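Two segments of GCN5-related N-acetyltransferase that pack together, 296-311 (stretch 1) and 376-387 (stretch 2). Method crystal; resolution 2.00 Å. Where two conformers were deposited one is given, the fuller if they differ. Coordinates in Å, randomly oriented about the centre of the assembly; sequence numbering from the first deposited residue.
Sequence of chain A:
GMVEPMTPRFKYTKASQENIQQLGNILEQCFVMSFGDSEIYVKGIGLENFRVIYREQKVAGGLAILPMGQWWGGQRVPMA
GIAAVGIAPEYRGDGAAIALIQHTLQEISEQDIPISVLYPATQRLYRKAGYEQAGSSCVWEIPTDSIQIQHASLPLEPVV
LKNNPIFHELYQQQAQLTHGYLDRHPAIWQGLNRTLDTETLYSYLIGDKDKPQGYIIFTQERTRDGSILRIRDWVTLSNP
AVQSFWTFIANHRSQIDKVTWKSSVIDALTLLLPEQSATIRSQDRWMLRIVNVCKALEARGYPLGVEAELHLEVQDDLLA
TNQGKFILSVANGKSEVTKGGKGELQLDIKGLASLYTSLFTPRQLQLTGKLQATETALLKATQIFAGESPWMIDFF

Stretch 1, residues 296-311: ALEARGYPLGVEAELH
Stretch 2 376-387: TALLKATQIFAG

A single water joins Arg300, just past the first helix, to two carbonyls near the end of the second stretch: it accepts a hydrogen bond from Arg300 NH1 (2.8 Å) and donates to Ile384 O and Ala386 O, each at 2.7 Å from the water oxygen. The water thus links a cationic donor to two backbone acceptors, a place that suits an arginine. Arg300, the first residue to leave helical angles after helix 296-299 (phi/psi -76/151), extends with chi1 to chi3 all t; one face of its guanidinium lies over Phe385 CD1, 3.9 Å from NH2.

The chain then runs extended through Gly301 and Tyr302 into a type II turn, Pro303 to Val306, where Gly305 adopts 96/-5, angles at which a CB would jam against the preceding carbonyl. Strand 308-311 follows, crossing helix 376-385 at -119° with axes 8.2 Å apart. In register, Tyr302 CA lies 6.3 Å from Ile384 CA, Val306 CA 6.6 Å from Gln383 CA, and Ala308 CA 6.2 Å from Lys380 CA.

Ile384 (m, t) is central: its CG2 meets Tyr302 CE1 at 3.5 Å, its CG1 meets Val306 CG1 at 4.2 Å, and its CD1 lies 3.7 Å from Leu310 CB and 4.2 Å from Ala308 CB. Leu310 (t, p) sends CD2 to Ala381 CB (3.5 Å) and CD1 to Ala377 CB (3.8 Å); these small helix residues leave room for the leucine's branches. Phe385 (chi1 m, chi2 -77°) starts away, yet its ring edge receives Leu297 CD2 at 4.0 Å from CE1 and Leu310 CD2 at 4.1 Å from CE2. Tyr302 (m) also anchors its own stretch, OH donating to Leu297 O at 2.7 Å.

Lys380 (m, t, m, t) lays its CB 4.3 Å from Ala308 CB, and its long chain carries NZ to donate a 2.8 Å hydrogen bond to Glu309 O.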

# COMPACT_ATOMS: atom_id res chain seq x y z
N ALA A 296 -44.25 -8.28 -20.39
CA ALA A 296 -42.77 -8.30 -20.49
C ALA A 296 -42.32 -9.24 -21.61
O ALA A 296 -41.50 -8.87 -22.46
CB ALA A 296 -42.14 -8.71 -19.19
N LEU A 297 -42.89 -10.44 -21.64
CA LEU A 297 -42.57 -11.44 -22.65
C LEU A 297 -43.01 -11.03 -24.06
O LEU A 297 -42.27 -11.27 -25.03
CB LEU A 297 -43.16 -12.79 -22.29
CG LEU A 297 -42.48 -13.44 -21.09
CD1 LEU A 297 -43.29 -14.63 -20.55
CD2 LEU A 297 -41.04 -13.83 -21.44
N GLU A 298 -44.17 -10.37 -24.18
CA GLU A 298 -44.66 -9.92 -25.48
C GLU A 298 -43.92 -8.71 -26.01
O GLU A 298 -43.86 -8.49 -27.21
CB GLU A 298 -46.17 -9.67 -25.45
CG GLU A 298 -46.98 -10.95 -25.21
CD GLU A 298 -48.44 -10.77 -25.34
OE1 GLU A 298 -48.88 -9.61 -25.13
OE2 GLU A 298 -49.14 -11.79 -25.64
N ALA A 299 -43.31 -7.93 -25.13
CA ALA A 299 -42.60 -6.74 -25.58
C ALA A 299 -41.18 -6.99 -26.04
O ALA A 299 -40.63 -6.21 -26.82
CB ALA A 299 -42.61 -5.71 -24.48
N ARG A 300 -40.59 -8.10 -25.61
CA ARG A 300 -39.20 -8.46 -25.90
C ARG A 300 -39.03 -8.97 -27.31
O ARG A 300 -39.98 -9.51 -27.87
CB ARG A 300 -38.84 -9.63 -24.97
CG ARG A 300 -37.38 -9.98 -24.83
CD ARG A 300 -37.29 -11.27 -24.13
NE ARG A 300 -35.95 -11.71 -23.77
CZ ARG A 300 -35.10 -12.32 -24.58
NH1 ARG A 300 -35.40 -12.50 -25.86
NH2 ARG A 300 -33.94 -12.72 -24.12
N GLY A 301 -37.84 -8.78 -27.91
CA GLY A 301 -37.50 -9.42 -29.17
C GLY A 301 -36.98 -10.83 -28.92
O GLY A 301 -36.40 -11.10 -27.86
N TYR A 302 -37.14 -11.70 -29.92
CA TYR A 302 -36.67 -13.08 -29.84
C TYR A 302 -35.82 -13.38 -31.04
O TYR A 302 -35.97 -12.76 -32.10
CB TYR A 302 -37.87 -14.03 -29.75
CG TYR A 302 -38.61 -13.85 -28.44
CD1 TYR A 302 -38.17 -14.47 -27.31
CD2 TYR A 302 -39.64 -12.92 -28.31
CE1 TYR A 302 -38.79 -14.26 -26.09
CE2 TYR A 302 -40.24 -12.67 -27.10
CZ TYR A 302 -39.82 -13.36 -25.99
OH TYR A 302 -40.40 -13.17 -24.76
N PRO A 303 -34.92 -14.37 -30.91
CA PRO A 303 -34.08 -14.65 -32.07
C PRO A 303 -34.89 -15.18 -33.23
O PRO A 303 -35.84 -15.93 -33.04
CB PRO A 303 -33.13 -15.75 -31.57
CG PRO A 303 -33.24 -15.77 -30.11
CD PRO A 303 -34.63 -15.29 -29.80
N LEU A 304 -34.50 -14.80 -34.45
CA LEU A 304 -35.10 -15.38 -35.63
C LEU A 304 -34.62 -16.83 -35.81
O LEU A 304 -33.49 -17.18 -35.46
CB LEU A 304 -34.73 -14.55 -36.87
CG LEU A 304 -35.30 -13.13 -36.96
CD1 LEU A 304 -34.64 -12.39 -38.13
CD2 LEU A 304 -36.84 -13.20 -37.13
N GLY A 305 -35.49 -17.64 -36.38
CA GLY A 305 -35.23 -19.03 -36.65
C GLY A 305 -35.78 -19.93 -35.56
O GLY A 305 -35.71 -21.14 -35.67
N VAL A 306 -36.29 -19.33 -34.49
CA VAL A 306 -36.85 -20.07 -33.38
C VAL A 306 -38.37 -20.19 -33.52
O VAL A 306 -39.09 -19.22 -33.77
CB VAL A 306 -36.46 -19.42 -32.05
CG1 VAL A 306 -37.13 -20.13 -30.89
CG2 VAL A 306 -34.91 -19.39 -31.88
N GLU A 307 -38.88 -21.41 -33.42
CA GLU A 307 -40.32 -21.60 -33.41
C GLU A 307 -40.56 -22.57 -32.27
O GLU A 307 -40.22 -23.76 -32.37
CB GLU A 307 -40.85 -22.09 -34.75
CG GLU A 307 -42.37 -22.14 -34.81
CD GLU A 307 -42.90 -22.51 -36.20
OE1 GLU A 307 -42.19 -22.29 -37.20
OE2 GLU A 307 -44.03 -23.03 -36.28
N ALA A 308 -41.12 -22.07 -31.17
CA ALA A 308 -41.31 -22.91 -30.00
C ALA A 308 -42.38 -22.39 -29.10
O ALA A 308 -42.62 -21.20 -29.03
CB ALA A 308 -40.04 -22.98 -29.21
N GLU A 309 -42.99 -23.33 -28.39
CA GLU A 309 -43.99 -23.03 -27.40
C GLU A 309 -43.43 -23.48 -26.03
O GLU A 309 -43.17 -24.67 -25.83
CB GLU A 309 -45.22 -23.80 -27.76
CG GLU A 309 -46.47 -23.35 -27.16
CD GLU A 309 -47.63 -24.14 -27.72
OE1 GLU A 309 -47.91 -25.23 -27.18
OE2 GLU A 309 -48.27 -23.67 -28.69
N LEU A 310 -43.24 -22.56 -25.12
CA LEU A 310 -42.73 -22.91 -23.80
C LEU A 310 -43.84 -22.77 -22.77
O LEU A 310 -44.43 -21.70 -22.64
CB LEU A 310 -41.49 -22.03 -23.44
CG LEU A 310 -40.79 -22.34 -22.11
CD1 LEU A 310 -40.34 -23.79 -22.00
CD2 LEU A 310 -39.62 -21.43 -21.96
N HIS A 311 -44.12 -23.84 -22.03
CA HIS A 311 -45.21 -23.85 -21.03
C HIS A 311 -44.64 -23.58 -19.64
O HIS A 311 -44.06 -24.44 -18.99
CB HIS A 311 -46.01 -25.16 -21.07
CG HIS A 311 -46.82 -25.36 -22.31
ND1 HIS A 311 -48.08 -25.92 -22.29
CD2 HIS A 311 -46.58 -25.03 -23.60
CE1 HIS A 311 -48.55 -25.98 -23.52
NE2 HIS A 311 -47.66 -25.43 -24.33
N THR A 376 -36.94 -31.15 -22.71
CA THR A 376 -37.51 -30.50 -23.87
C THR A 376 -37.79 -29.04 -23.57
O THR A 376 -37.42 -28.15 -24.34
CB THR A 376 -38.79 -31.22 -24.31
OG1 THR A 376 -38.47 -32.59 -24.50
CG2 THR A 376 -39.26 -30.63 -25.63
N ALA A 377 -38.39 -28.78 -22.42
CA ALA A 377 -38.62 -27.40 -22.05
C ALA A 377 -37.28 -26.69 -21.87
O ALA A 377 -37.15 -25.55 -22.26
CB ALA A 377 -39.42 -27.32 -20.81
N LEU A 378 -36.27 -27.33 -21.32
CA LEU A 378 -34.96 -26.68 -21.18
C LEU A 378 -34.43 -26.27 -22.54
O LEU A 378 -33.89 -25.19 -22.69
CB LEU A 378 -33.93 -27.59 -20.50
CG LEU A 378 -33.97 -27.86 -18.99
CD1 LEU A 378 -32.79 -28.73 -18.63
CD2 LEU A 378 -33.90 -26.57 -18.17
N LEU A 379 -34.59 -27.15 -23.53
CA LEU A 379 -34.12 -26.85 -24.88
C LEU A 379 -34.89 -25.69 -25.49
O LEU A 379 -34.31 -24.78 -26.07
CB LEU A 379 -34.19 -28.09 -25.79
CG LEU A 379 -33.77 -27.81 -27.24
CD1 LEU A 379 -32.36 -27.26 -27.29
CD2 LEU A 379 -33.91 -29.05 -28.11
N LYS A 380 -36.21 -25.73 -25.39
CA LYS A 380 -37.03 -24.66 -25.92
C LYS A 380 -36.65 -23.33 -25.27
O LYS A 380 -36.40 -22.34 -25.97
CB LYS A 380 -38.51 -25.00 -25.77
CG LYS A 380 -38.89 -26.19 -26.57
CD LYS A 380 -40.40 -26.44 -26.59
CE LYS A 380 -41.00 -26.71 -25.18
NZ LYS A 380 -42.37 -27.33 -25.29
N ALA A 381 -36.53 -23.31 -23.95
CA ALA A 381 -36.12 -22.07 -23.27
C ALA A 381 -34.72 -21.60 -23.66
O ALA A 381 -34.47 -20.40 -23.72
CB ALA A 381 -36.17 -22.24 -21.82
N THR A 382 -33.82 -22.52 -23.92
CA THR A 382 -32.48 -22.13 -24.33
C THR A 382 -32.54 -21.45 -25.68
O THR A 382 -31.89 -20.43 -25.88
CB THR A 382 -31.56 -23.36 -24.40
OG1 THR A 382 -31.53 -23.98 -23.13
CG2 THR A 382 -30.17 -23.01 -24.80
N GLN A 383 -33.33 -22.00 -26.59
CA GLN A 383 -33.46 -21.45 -27.92
C GLN A 383 -34.12 -20.06 -27.87
O GLN A 383 -33.65 -19.11 -28.53
CB GLN A 383 -34.33 -22.39 -28.78
CG GLN A 383 -33.66 -23.75 -29.07
CD GLN A 383 -34.61 -24.75 -29.69
OE1 GLN A 383 -35.83 -24.60 -29.58
NE2 GLN A 383 -34.06 -25.79 -30.32
N ILE A 384 -35.19 -19.95 -27.08
CA ILE A 384 -35.95 -18.68 -26.94
C ILE A 384 -35.15 -17.52 -26.35
O ILE A 384 -35.20 -16.38 -26.87
CB ILE A 384 -37.23 -18.91 -26.08
CG1 ILE A 384 -38.20 -19.82 -26.83
CG2 ILE A 384 -37.98 -17.62 -25.73
CD1 ILE A 384 -39.36 -20.35 -25.99
N PHE A 385 -34.45 -17.80 -25.26
CA PHE A 385 -33.81 -16.71 -24.49
C PHE A 385 -32.35 -16.47 -24.75
O PHE A 385 -31.76 -15.61 -24.12
CB PHE A 385 -34.05 -16.90 -22.98
CG PHE A 385 -35.52 -16.79 -22.60
CD1 PHE A 385 -36.14 -15.54 -22.53
CD2 PHE A 385 -36.25 -17.93 -22.29
CE1 PHE A 385 -37.50 -15.43 -22.23
CE2 PHE A 385 -37.64 -17.84 -21.99
CZ PHE A 385 -38.24 -16.59 -21.96
N ALA A 386 -31.78 -17.17 -25.72
CA ALA A 386 -30.34 -17.06 -26.06
C ALA A 386 -30.07 -15.66 -26.54
O ALA A 386 -30.91 -15.05 -27.19
CB ALA A 386 -29.99 -18.06 -27.15
N GLY A 387 -28.89 -15.14 -26.22
CA GLY A 387 -28.57 -13.80 -26.60
C GLY A 387 -27.25 -13.34 -26.02
O GLY A 387 -26.65 -14.01 -25.19
O HOH W 1 -33.49 -14.33 -26.70